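Long-range contact in hypothetical protein HI0074 (PDB 1JOG), which is probably the RNase toxin of a type VII toxin-antitoxin system, a homodimer that is neutralized by its cognate antitoxin MntA: residues Y54-D68 against F80-I93. Residues are numbered along the deposited sequence; the frame is centred on the assembly and turned at random.
Sequences YELSLKMMKRQLQQD and FKDILREALRFGLI
Met61, Leu65 and Ile83 form the middle of the helix-helix packing in which helix 80-89 lies across the C-terminal part of helix 36-68 in this HepT-family chain. The helix axes cross at 66° and approach to 9.6 Å, close enough for apolar side chains to meet directly. Selenomethionine Met61 reaches across the centre: its CG stands anti to the carbonyl carbon (chi1 -70°) and the chain runs on extended, which brings SE to 3.8 Å from Ala87 CB, beside Leu84, and carries CE on to Ile93 CG2 at 3.7 Å. Ile83 divides its branches, CG2 touching both Leu58 CD2 and Met61 CB while CD1 lies 3.6 Å from Lys62 CG, against the aliphatic part of the lysine. Leu65 forks likewise: CD1 packs on Glu86 CB at 3.4 Å, and CD2 lies over the face of the Phe90 ring, modelled too close for its exact position to be trusted. Asp68 OD2 meets that ring at its edge and accepts a bent bond from Gln64 NE2 (2.9 Å, 138°), tentative because the Asp68 side chain is poorly ordered; the CG of Gln64 rests on Leu92 CD1. A Schellman motif, with Gly91 at positive phi, ends helix 80-89 and turns Leu92 and Ile93 back toward the long helix. At the other end, Leu58 CD2 lies 3.6 Å from Phe80 CE1, and the Tyr54 hydroxyl also abuts this ring. Beyond the pair, helix 125-140 packs on Met61 and Leu92, while helix 96-106 borders Tyr54 and Phe80 through Arg103 and brings Arg106, probably an active-site residue, against Tyr54.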
ATOM      1  N   TYR A  54     -10.842  -1.369   2.462  1.00 27.50           N
ATOM      2  CA  TYR A  54     -11.314  -2.096   1.313  1.00 26.97           C
ATOM      3  C   TYR A  54     -11.080  -3.618   1.496  1.00 38.53           C
ATOM      4  O   TYR A  54     -12.026  -4.448   1.408  1.00 32.05           O
ATOM      5  CB  TYR A  54     -10.545  -1.613   0.078  1.00 15.37           C
ATOM      6  CG  TYR A  54     -10.742  -2.540  -1.051  1.00 10.07           C
ATOM      7  CD1 TYR A  54     -11.987  -2.635  -1.647  1.00 21.80           C
ATOM      8  CD2 TYR A  54      -9.760  -3.417  -1.459  1.00 15.49           C
ATOM      9  CE1 TYR A  54     -12.274  -3.568  -2.617  1.00 16.21           C
ATOM     10  CE2 TYR A  54     -10.064  -4.398  -2.427  1.00 20.75           C
ATOM     11  CZ  TYR A  54     -11.361  -4.435  -2.997  1.00 18.50           C
ATOM     12  OH  TYR A  54     -11.735  -5.277  -4.032  1.00 32.95           O
ATOM     13  N   GLU A  55      -9.808  -3.976   1.643  1.00 18.34           N
ATOM     14  CA  GLU A  55      -9.418  -5.360   1.886  1.00 43.90           C
ATOM     15  C   GLU A  55     -10.180  -6.002   3.082  1.00 26.35           C
ATOM     16  O   GLU A  55     -10.844  -7.002   2.907  1.00 29.12           O
ATOM     17  CB  GLU A  55      -7.944  -5.464   2.177  1.00 35.43           C
ATOM     18  CG  GLU A  55      -7.219  -6.448   1.300  1.00 45.61           C
ATOM     19  CD  GLU A  55      -6.615  -5.729   0.121  1.00 77.58           C
ATOM     20  OE1 GLU A  55      -7.341  -5.537  -0.874  1.00 78.04           O
ATOM     21  OE2 GLU A  55      -5.424  -5.323   0.201  1.00 77.52           O
ATOM     22  N   LEU A  56     -10.144  -5.344   4.230  1.00 26.34           N
ATOM     23  CA  LEU A  56     -10.801  -5.820   5.443  1.00 29.97           C
ATOM     24  C   LEU A  56     -12.294  -5.898   5.208  1.00 42.31           C
ATOM     25  O   LEU A  56     -12.963  -6.902   5.582  1.00 29.86           O
ATOM     26  CB  LEU A  56     -10.479  -4.910   6.633  1.00 18.53           C
ATOM     27  CG  LEU A  56      -9.274  -4.894   7.630  1.00 41.66           C
ATOM     28  CD1 LEU A  56      -8.226  -5.869   7.271  1.00 34.24           C
ATOM     29  CD2 LEU A  56      -8.615  -3.496   7.717  1.00 34.13           C
ATOM     30  N   SER A  57     -12.836  -4.868   4.558  1.00 35.95           N
ATOM     31  CA  SER A  57     -14.297  -4.898   4.286  1.00 19.87           C
ATOM     32  C   SER A  57     -14.592  -6.150   3.486  1.00 33.01           C
ATOM     33  O   SER A  57     -15.605  -6.798   3.727  1.00 27.86           O
ATOM     34  CB  SER A  57     -14.811  -3.667   3.470  1.00 21.58           C
ATOM     35  OG  SER A  57     -14.691  -2.457   4.228  1.00 27.27           O
ATOM     36  N   LEU A  58     -13.731  -6.499   2.517  1.00 34.99           N
ATOM     37  CA  LEU A  58     -14.036  -7.690   1.761  1.00 38.33           C
ATOM     38  C   LEU A  58     -13.750  -8.956   2.555  1.00 46.90           C
ATOM     39  O   LEU A  58     -14.405  -9.986   2.351  1.00 26.00           O
ATOM     40  CB  LEU A  58     -13.342  -7.696   0.400  1.00 30.89           C
ATOM     41  CG  LEU A  58     -14.420  -7.145  -0.531  1.00 47.90           C
ATOM     42  CD1 LEU A  58     -14.025  -5.813  -1.165  1.00 41.61           C
ATOM     43  CD2 LEU A  58     -14.786  -8.200  -1.527  1.00 32.93           C
ATOM     44  N   LYS A  59     -12.797  -8.891   3.476  1.00 36.77           N
ATOM     45  CA  LYS A  59     -12.522 -10.082   4.251  1.00 48.82           C
ATOM     46  C   LYS A  59     -13.755 -10.354   5.098  1.00 46.66           C
ATOM     47  O   LYS A  59     -14.167 -11.477   5.177  1.00 40.19           O
ATOM     48  CB  LYS A  59     -11.277  -9.930   5.123  1.00 45.83           C
ATOM     49  CG  LYS A  59     -10.062 -10.550   4.509  1.00 65.19           C
ATOM     50  CD  LYS A  59      -8.969  -9.529   4.273  1.00 78.64           C
ATOM     51  CE  LYS A  59      -7.696 -10.143   3.656  1.00 60.51           C
ATOM     52  NZ  LYS A  59      -6.556  -9.187   3.927  1.00 67.32           N
HETATM   53  N   MSE A  60     -14.374  -9.306   5.649  1.00 47.91           N
HETATM   54  CA  MSE A  60     -15.561  -9.441   6.501  1.00 28.21           C
HETATM   55  C   MSE A  60     -16.776  -9.924   5.742  1.00 31.38           C
HETATM   56  O   MSE A  60     -17.514 -10.733   6.257  1.00 41.98           O
HETATM   57  CB  MSE A  60     -15.916  -8.097   7.197  1.00 30.33           C
HETATM   58  CG  MSE A  60     -14.850  -7.678   8.236  1.00 49.30           C
HETATM   59 SE   MSE A  60     -14.734  -8.991   9.704  1.00 57.03          SE
HETATM   60  CE  MSE A  60     -13.220  -9.820   9.456  1.00 25.35           C
HETATM   61  N   MSE A  61     -16.997  -9.452   4.523  1.00 40.25           N
HETATM   62  CA  MSE A  61     -18.131  -9.945   3.811  1.00 44.06           C
HETATM   63  C   MSE A  61     -17.857 -11.437   3.645  1.00 39.46           C
HETATM   64  O   MSE A  61     -18.762 -12.228   3.676  1.00 29.63           O
HETATM   65  CB  MSE A  61     -18.238  -9.352   2.411  1.00 19.71           C
HETATM   66  CG  MSE A  61     -18.607  -7.879   2.365  1.00 28.76           C
HETATM   67 SE   MSE A  61     -18.503  -7.262   0.486  1.00 27.54          SE
HETATM   68  CE  MSE A  61     -18.091  -5.448   1.208  1.00 19.48           C
ATOM     69  N   LYS A  62     -16.603 -11.803   3.427  1.00 34.90           N
ATOM     70  CA  LYS A  62     -16.271 -13.178   3.172  1.00 37.97           C
ATOM     71  C   LYS A  62     -16.531 -14.016   4.428  1.00 57.79           C
ATOM     72  O   LYS A  62     -17.296 -14.991   4.410  1.00 30.18           O
ATOM     73  CB  LYS A  62     -14.822 -13.285   2.766  1.00 39.92           C
ATOM     74  CG  LYS A  62     -14.532 -14.602   2.081  1.00 38.76           C
ATOM     75  CD  LYS A  62     -13.098 -14.693   1.534  1.00 54.47           C
ATOM     76  CE  LYS A  62     -12.693 -16.164   1.301  1.00 68.93           C
ATOM     77  NZ  LYS A  62     -11.464 -16.346   0.463  1.00 78.49           N
ATOM     78  N   ARG A  63     -15.931 -13.620   5.540  1.00 30.88           N
ATOM     79  CA  ARG A  63     -16.150 -14.393   6.727  1.00 53.63           C
ATOM     80  C   ARG A  63     -17.615 -14.439   7.073  1.00 60.56           C
ATOM     81  O   ARG A  63     -18.056 -15.407   7.657  1.00 47.54           O
ATOM     82  CB  ARG A  63     -15.393 -13.846   7.916  1.00 41.08           C
ATOM     83  CG  ARG A  63     -14.470 -14.862   8.539  1.00 64.13           C
ATOM     84  CD  ARG A  63     -13.500 -14.216   9.522  1.00 60.41           C
ATOM     85  NE  ARG A  63     -14.192 -13.273  10.408  1.00 40.70           N
ATOM     86  CZ  ARG A  63     -13.531 -12.521  11.288  1.00 67.56           C
ATOM     87  NH1 ARG A  63     -12.177 -12.621  11.378  1.00 41.40           N
ATOM     88  NH2 ARG A  63     -14.222 -11.674  12.069  1.00 58.79           N
ATOM     89  N   GLN A  64     -18.370 -13.412   6.704  1.00 63.83           N
ATOM     90  CA  GLN A  64     -19.785 -13.361   7.049  1.00 53.03           C
ATOM     91  C   GLN A  64     -20.522 -14.452   6.308  1.00 56.69           C
ATOM     92  O   GLN A  64     -21.240 -15.193   6.903  1.00 68.79           O
ATOM     93  CB  GLN A  64     -20.350 -12.009   6.687  1.00 43.48           C
ATOM     94  CG  GLN A  64     -21.798 -11.821   6.984  1.00 64.98           C
ATOM     95  CD  GLN A  64     -22.081 -11.760   8.452  1.00 62.21           C
ATOM     96  OE1 GLN A  64     -21.217 -11.401   9.235  1.00 64.88           O
ATOM     97  NE2 GLN A  64     -23.303 -12.103   8.841  1.00 82.56           N
ATOM     98  N   LEU A  65     -20.305 -14.556   5.012  1.00 45.79           N
ATOM     99  CA  LEU A  65     -20.935 -15.537   4.162  1.00 48.99           C
ATOM    100  C   LEU A  65     -20.422 -16.939   4.426  1.00 63.91           C
ATOM    101  O   LEU A  65     -21.160 -17.907   4.247  1.00 58.34           O
ATOM    102  CB  LEU A  65     -20.702 -15.159   2.689  1.00 47.60           C
ATOM    103  CG  LEU A  65     -21.338 -13.756   2.479  1.00 75.25           C
ATOM    104  CD1 LEU A  65     -20.691 -13.035   1.308  1.00 50.30           C
ATOM    105  CD2 LEU A  65     -22.892 -13.834   2.352  1.00 49.40           C
ATOM    106  N   GLN A  66     -19.164 -17.017   4.859  1.00 61.69           N
ATOM    107  CA  GLN A  66     -18.428 -18.262   5.164  1.00 58.45           C
ATOM    108  C   GLN A  66     -18.889 -18.930   6.462  1.00 61.37           C
ATOM    109  O   GLN A  66     -18.816 -20.128   6.589  1.00 59.48           O
ATOM    110  CB  GLN A  66     -16.955 -17.899   5.257  1.00 58.53           C
ATOM    111  CG  GLN A  66     -15.921 -18.968   5.188  1.00 63.66           C
ATOM    112  CD  GLN A  66     -14.551 -18.338   4.946  1.00 73.54           C
ATOM    113  OE1 GLN A  66     -14.207 -17.327   5.577  1.00 81.23           O
ATOM    114  NE2 GLN A  66     -13.767 -18.917   4.037  1.00 73.82           N
ATOM    115  N   GLN A  67     -19.366 -18.124   7.397  1.00 60.57           N
ATOM    116  CA  GLN A  67     -19.851 -18.566   8.681  1.00 75.40           C
ATOM    117  C   GLN A  67     -21.376 -18.549   8.682  1.00 80.93           C
ATOM    118  O   GLN A  67     -22.020 -19.287   9.417  1.00 81.83           O
ATOM    119  CB  GLN A  67     -19.439 -17.589   9.804  1.00 70.20           C
ATOM    120  CG  GLN A  67     -17.927 -17.381  10.137  1.00 77.44           C
ATOM    121  CD  GLN A  67     -17.747 -16.441  11.367  1.00 78.60           C
ATOM    122  OE1 GLN A  67     -18.732 -15.981  11.938  1.00 82.22           O
ATOM    123  NE2 GLN A  67     -16.508 -16.160  11.763  1.00 64.32           N
ATOM    124  N   ASP A  68     -21.954 -17.687   7.862  1.00 83.32           N
ATOM    125  CA  ASP A  68     -23.401 -17.462   7.887  1.00 84.49           C
ATOM    126  C   ASP A  68     -24.381 -18.589   7.680  1.00 85.01           C
ATOM    127  O   ASP A  68     -25.111 -18.977   8.604  1.00 85.08           O
ATOM    128  CB  ASP A  68     -23.794 -16.314   6.939  1.00 86.94           C
ATOM    129  CG  ASP A  68     -24.906 -15.423   7.523  1.00 87.29           C
ATOM    130  OD1 ASP A  68     -25.879 -16.002   8.075  1.00 83.68           O
ATOM    131  OD2 ASP A  68     -24.803 -14.167   7.435  1.00 84.84           O
ATOM    132  N   PHE A  80     -14.017 -12.435  -6.101  1.00 69.82           N
ATOM    133  CA  PHE A  80     -14.529 -11.117  -5.802  1.00 54.19           C
ATOM    134  C   PHE A  80     -16.045 -10.937  -5.947  1.00 51.04           C
ATOM    135  O   PHE A  80     -16.772 -10.680  -4.950  1.00 40.57           O
ATOM    136  CB  PHE A  80     -13.807 -10.119  -6.701  1.00 37.63           C
ATOM    137  CG  PHE A  80     -14.134  -8.712  -6.379  1.00 48.78           C
ATOM    138  CD1 PHE A  80     -13.825  -8.190  -5.111  1.00 35.78           C
ATOM    139  CD2 PHE A  80     -14.768  -7.903  -7.304  1.00 33.65           C
ATOM    140  CE1 PHE A  80     -14.143  -6.877  -4.771  1.00 30.20           C
ATOM    141  CE2 PHE A  80     -15.097  -6.570  -6.983  1.00 33.40           C
ATOM    142  CZ  PHE A  80     -14.786  -6.061  -5.725  1.00 26.59           C
ATOM    143  N   LYS A  81     -16.505 -11.072  -7.189  1.00 37.35           N
ATOM    144  CA  LYS A  81     -17.934 -10.928  -7.586  1.00 59.70           C
ATOM    145  C   LYS A  81     -18.999 -11.873  -6.989  1.00 41.08           C
ATOM    146  O   LYS A  81     -20.196 -11.532  -6.890  1.00 46.94           O
ATOM    147  CB  LYS A  81     -18.041 -10.948  -9.124  1.00 61.47           C
ATOM    148  CG  LYS A  81     -17.729  -9.597  -9.760  1.00 58.08           C
ATOM    149  CD  LYS A  81     -17.425  -9.750 -11.234  1.00 75.26           C
ATOM    150  CE  LYS A  81     -17.084  -8.392 -11.899  1.00 73.91           C
ATOM    151  NZ  LYS A  81     -18.247  -7.452 -12.095  1.00 73.35           N
ATOM    152  N   ASP A  82     -18.569 -13.032  -6.551  1.00 39.56           N
ATOM    153  CA  ASP A  82     -19.481 -13.955  -5.909  1.00 45.48           C
ATOM    154  C   ASP A  82     -19.676 -13.391  -4.526  1.00 48.74           C
ATOM    155  O   ASP A  82     -20.798 -13.292  -4.030  1.00 72.23           O
ATOM    156  CB  ASP A  82     -18.858 -15.349  -5.828  1.00 58.34           C
ATOM    157  CG  ASP A  82     -18.793 -16.021  -7.175  1.00 77.12           C
ATOM    158  OD1 ASP A  82     -19.758 -15.761  -7.955  1.00 69.02           O
ATOM    159  OD2 ASP A  82     -17.813 -16.790  -7.437  1.00 74.27           O
ATOM    160  N   ILE A  83     -18.573 -13.009  -3.896  1.00 60.84           N
ATOM    161  CA  ILE A  83     -18.584 -12.419  -2.552  1.00 44.74           C
ATOM    162  C   ILE A  83     -19.530 -11.178  -2.587  1.00 56.42           C
ATOM    163  O   ILE A  83     -20.376 -10.991  -1.683  1.00 31.91           O
ATOM    164  CB  ILE A  83     -17.111 -11.967  -2.155  1.00 60.91           C
ATOM    165  CG1 ILE A  83     -16.161 -13.172  -2.051  1.00 50.25           C
ATOM    166  CG2 ILE A  83     -17.106 -11.211  -0.864  1.00 40.02           C
ATOM    167  CD1 ILE A  83     -16.466 -14.069  -0.896  1.00 64.16           C
ATOM    168  N   LEU A  84     -19.383 -10.328  -3.619  1.00 33.50           N
ATOM    169  CA  LEU A  84     -20.240  -9.131  -3.711  1.00 29.80           C
ATOM    170  C   LEU A  84     -21.657  -9.555  -3.938  1.00 30.82           C
ATOM    171  O   LEU A  84     -22.527  -9.038  -3.290  1.00 36.15           O
ATOM    172  CB  LEU A  84     -19.819  -8.195  -4.827  1.00 36.29           C
ATOM    173  CG  LEU A  84     -18.414  -7.607  -4.735  1.00 31.09           C
ATOM    174  CD1 LEU A  84     -18.190  -6.523  -5.891  1.00 31.54           C
ATOM    175  CD2 LEU A  84     -18.235  -7.067  -3.357  1.00 16.44           C
ATOM    176  N   ARG A  85     -21.910 -10.465  -4.870  1.00 31.02           N
ATOM    177  CA  ARG A  85     -23.289 -10.939  -5.028  1.00 48.60           C
ATOM    178  C   ARG A  85     -23.899 -11.485  -3.733  1.00 62.36           C
ATOM    179  O   ARG A  85     -25.029 -11.098  -3.380  1.00 48.90           O
ATOM    180  CB  ARG A  85     -23.372 -12.005  -6.093  1.00 38.77           C
ATOM    181  CG  ARG A  85     -23.306 -11.383  -7.475  1.00 66.55           C
ATOM    182  CD  ARG A  85     -23.115 -12.435  -8.515  1.00 80.19           C
ATOM    183  NE  ARG A  85     -22.439 -11.914  -9.693  1.00 61.32           N
ATOM    184  CZ  ARG A  85     -21.478 -12.571 -10.322  1.00 72.70           C
ATOM    185  NH1 ARG A  85     -21.087 -13.764  -9.879  1.00 78.75           N
ATOM    186  NH2 ARG A  85     -20.908 -12.034 -11.386  1.00 72.98           N
ATOM    187  N   GLU A  86     -23.177 -12.365  -3.016  1.00 57.67           N
ATOM    188  CA  GLU A  86     -23.706 -12.922  -1.751  1.00 48.11           C
ATOM    189  C   GLU A  86     -23.975 -11.825  -0.734  1.00 42.32           C
ATOM    190  O   GLU A  86     -25.042 -11.748  -0.150  1.00 60.02           O
ATOM    191  CB  GLU A  86     -22.746 -13.944  -1.189  1.00 53.99           C
ATOM    192  CG  GLU A  86     -23.119 -15.387  -1.508  1.00 70.32           C
ATOM    193  CD  GLU A  86     -23.351 -15.691  -2.987  1.00 79.25           C
ATOM    194  OE1 GLU A  86     -24.071 -16.677  -3.262  1.00 80.89           O
ATOM    195  OE2 GLU A  86     -22.823 -14.985  -3.870  1.00 80.98           O
ATOM    196  N   ALA A  87     -23.017 -10.927  -0.582  1.00 40.53           N
ATOM    197  CA  ALA A  87     -23.148  -9.800   0.315  1.00 53.65           C
ATOM    198  C   ALA A  87     -24.429  -9.005   0.048  1.00 52.47           C
ATOM    199  O   ALA A  87     -25.024  -8.513   1.006  1.00 50.02           O
ATOM    200  CB  ALA A  87     -21.887  -8.865   0.196  1.00 50.17           C
ATOM    201  N   LEU A  88     -24.824  -8.864  -1.232  1.00 54.11           N
ATOM    202  CA  LEU A  88     -26.050  -8.146  -1.651  1.00 63.71           C
ATOM    203  C   LEU A  88     -27.240  -9.001  -1.191  1.00 58.00           C
ATOM    204  O   LEU A  88     -28.170  -8.485  -0.587  1.00 50.79           O
ATOM    205  CB  LEU A  88     -26.096  -7.904  -3.199  1.00 58.45           C
ATOM    206  CG  LEU A  88     -27.174  -6.945  -3.794  1.00 51.03           C
ATOM    207  CD1 LEU A  88     -26.948  -5.537  -3.383  1.00 52.58           C
ATOM    208  CD2 LEU A  88     -27.176  -6.929  -5.314  1.00 43.57           C
ATOM    209  N   ARG A  89     -27.163 -10.308  -1.452  1.00 59.62           N
ATOM    210  CA  ARG A  89     -28.178 -11.286  -1.043  1.00 49.76           C
ATOM    211  C   ARG A  89     -28.405 -11.095   0.449  1.00 46.53           C
ATOM    212  O   ARG A  89     -29.496 -11.331   0.960  1.00 45.87           O
ATOM    213  CB  ARG A  89     -27.686 -12.733  -1.274  1.00 67.38           C
ATOM    214  CG  ARG A  89     -28.209 -13.468  -2.540  1.00 81.90           C
ATOM    215  CD  ARG A  89     -29.176 -14.643  -2.209  1.00 79.13           C
ATOM    216  NE  ARG A  89     -28.751 -15.899  -2.843  1.00 83.49           N
ATOM    217  CZ  ARG A  89     -28.583 -17.082  -2.226  1.00 86.07           C
ATOM    218  NH1 ARG A  89     -28.811 -17.225  -0.914  1.00 84.30           N
ATOM    219  NH2 ARG A  89     -28.150 -18.137  -2.929  1.00 79.75           N
ATOM    220  N   PHE A  90     -27.374 -10.660   1.162  1.00 41.90           N
ATOM    221  CA  PHE A  90     -27.538 -10.469   2.591  1.00 44.65           C
ATOM    222  C   PHE A  90     -27.738  -9.012   2.922  1.00 37.43           C
ATOM    223  O   PHE A  90     -27.758  -8.678   4.097  1.00 46.11           O
ATOM    224  CB  PHE A  90     -26.332 -11.010   3.365  1.00 63.04           C
ATOM    225  CG  PHE A  90     -26.136 -12.516   3.237  1.00 78.42           C
ATOM    226  CD1 PHE A  90     -26.505 -13.200   2.059  1.00 82.77           C
ATOM    227  CD2 PHE A  90     -25.542 -13.248   4.269  1.00 81.92           C
ATOM    228  CE1 PHE A  90     -26.280 -14.604   1.901  1.00 80.90           C
ATOM    229  CE2 PHE A  90     -25.305 -14.648   4.150  1.00 77.27           C
ATOM    230  CZ  PHE A  90     -25.676 -15.327   2.954  1.00 85.20           C
ATOM    231  N   GLY A  91     -27.890  -8.126   1.912  1.00 27.14           N
ATOM    232  CA  GLY A  91     -28.110  -6.703   2.256  1.00 27.04           C
ATOM    233  C   GLY A  91     -26.931  -6.142   3.077  1.00 43.01           C
ATOM    234  O   GLY A  91     -27.123  -5.261   3.924  1.00 24.94           O
ATOM    235  N   LEU A  92     -25.710  -6.669   2.856  1.00 34.87           N
ATOM    236  CA  LEU A  92     -24.491  -6.200   3.549  1.00 40.09           C
ATOM    237  C   LEU A  92     -24.019  -4.930   2.793  1.00 38.36           C
ATOM    238  O   LEU A  92     -23.587  -3.988   3.390  1.00 40.09           O
ATOM    239  CB  LEU A  92     -23.409  -7.282   3.548  1.00 29.40           C
ATOM    240  CG  LEU A  92     -23.482  -8.440   4.592  1.00 40.52           C
ATOM    241  CD1 LEU A  92     -22.226  -9.419   4.430  1.00 26.56           C
ATOM    242  CD2 LEU A  92     -23.439  -7.858   6.025  1.00 28.90           C
ATOM    243  N   ILE A  93     -24.163  -4.909   1.476  1.00 39.35           N
ATOM    244  CA  ILE A  93     -23.845  -3.724   0.684  1.00 45.77           C
ATOM    245  C   ILE A  93     -25.171  -3.538   0.007  1.00 55.21           C
ATOM    246  O   ILE A  93     -26.068  -4.395   0.175  1.00 58.00           O
ATOM    247  CB  ILE A  93     -22.729  -3.982  -0.398  1.00 16.63           C
ATOM    248  CG1 ILE A  93     -23.044  -5.209  -1.271  1.00 32.48           C
ATOM    249  CG2 ILE A  93     -21.408  -4.125   0.381  1.00 26.34           C
ATOM    250  CD1 ILE A  93     -22.181  -5.367  -2.517  1.00 26.92           C
TER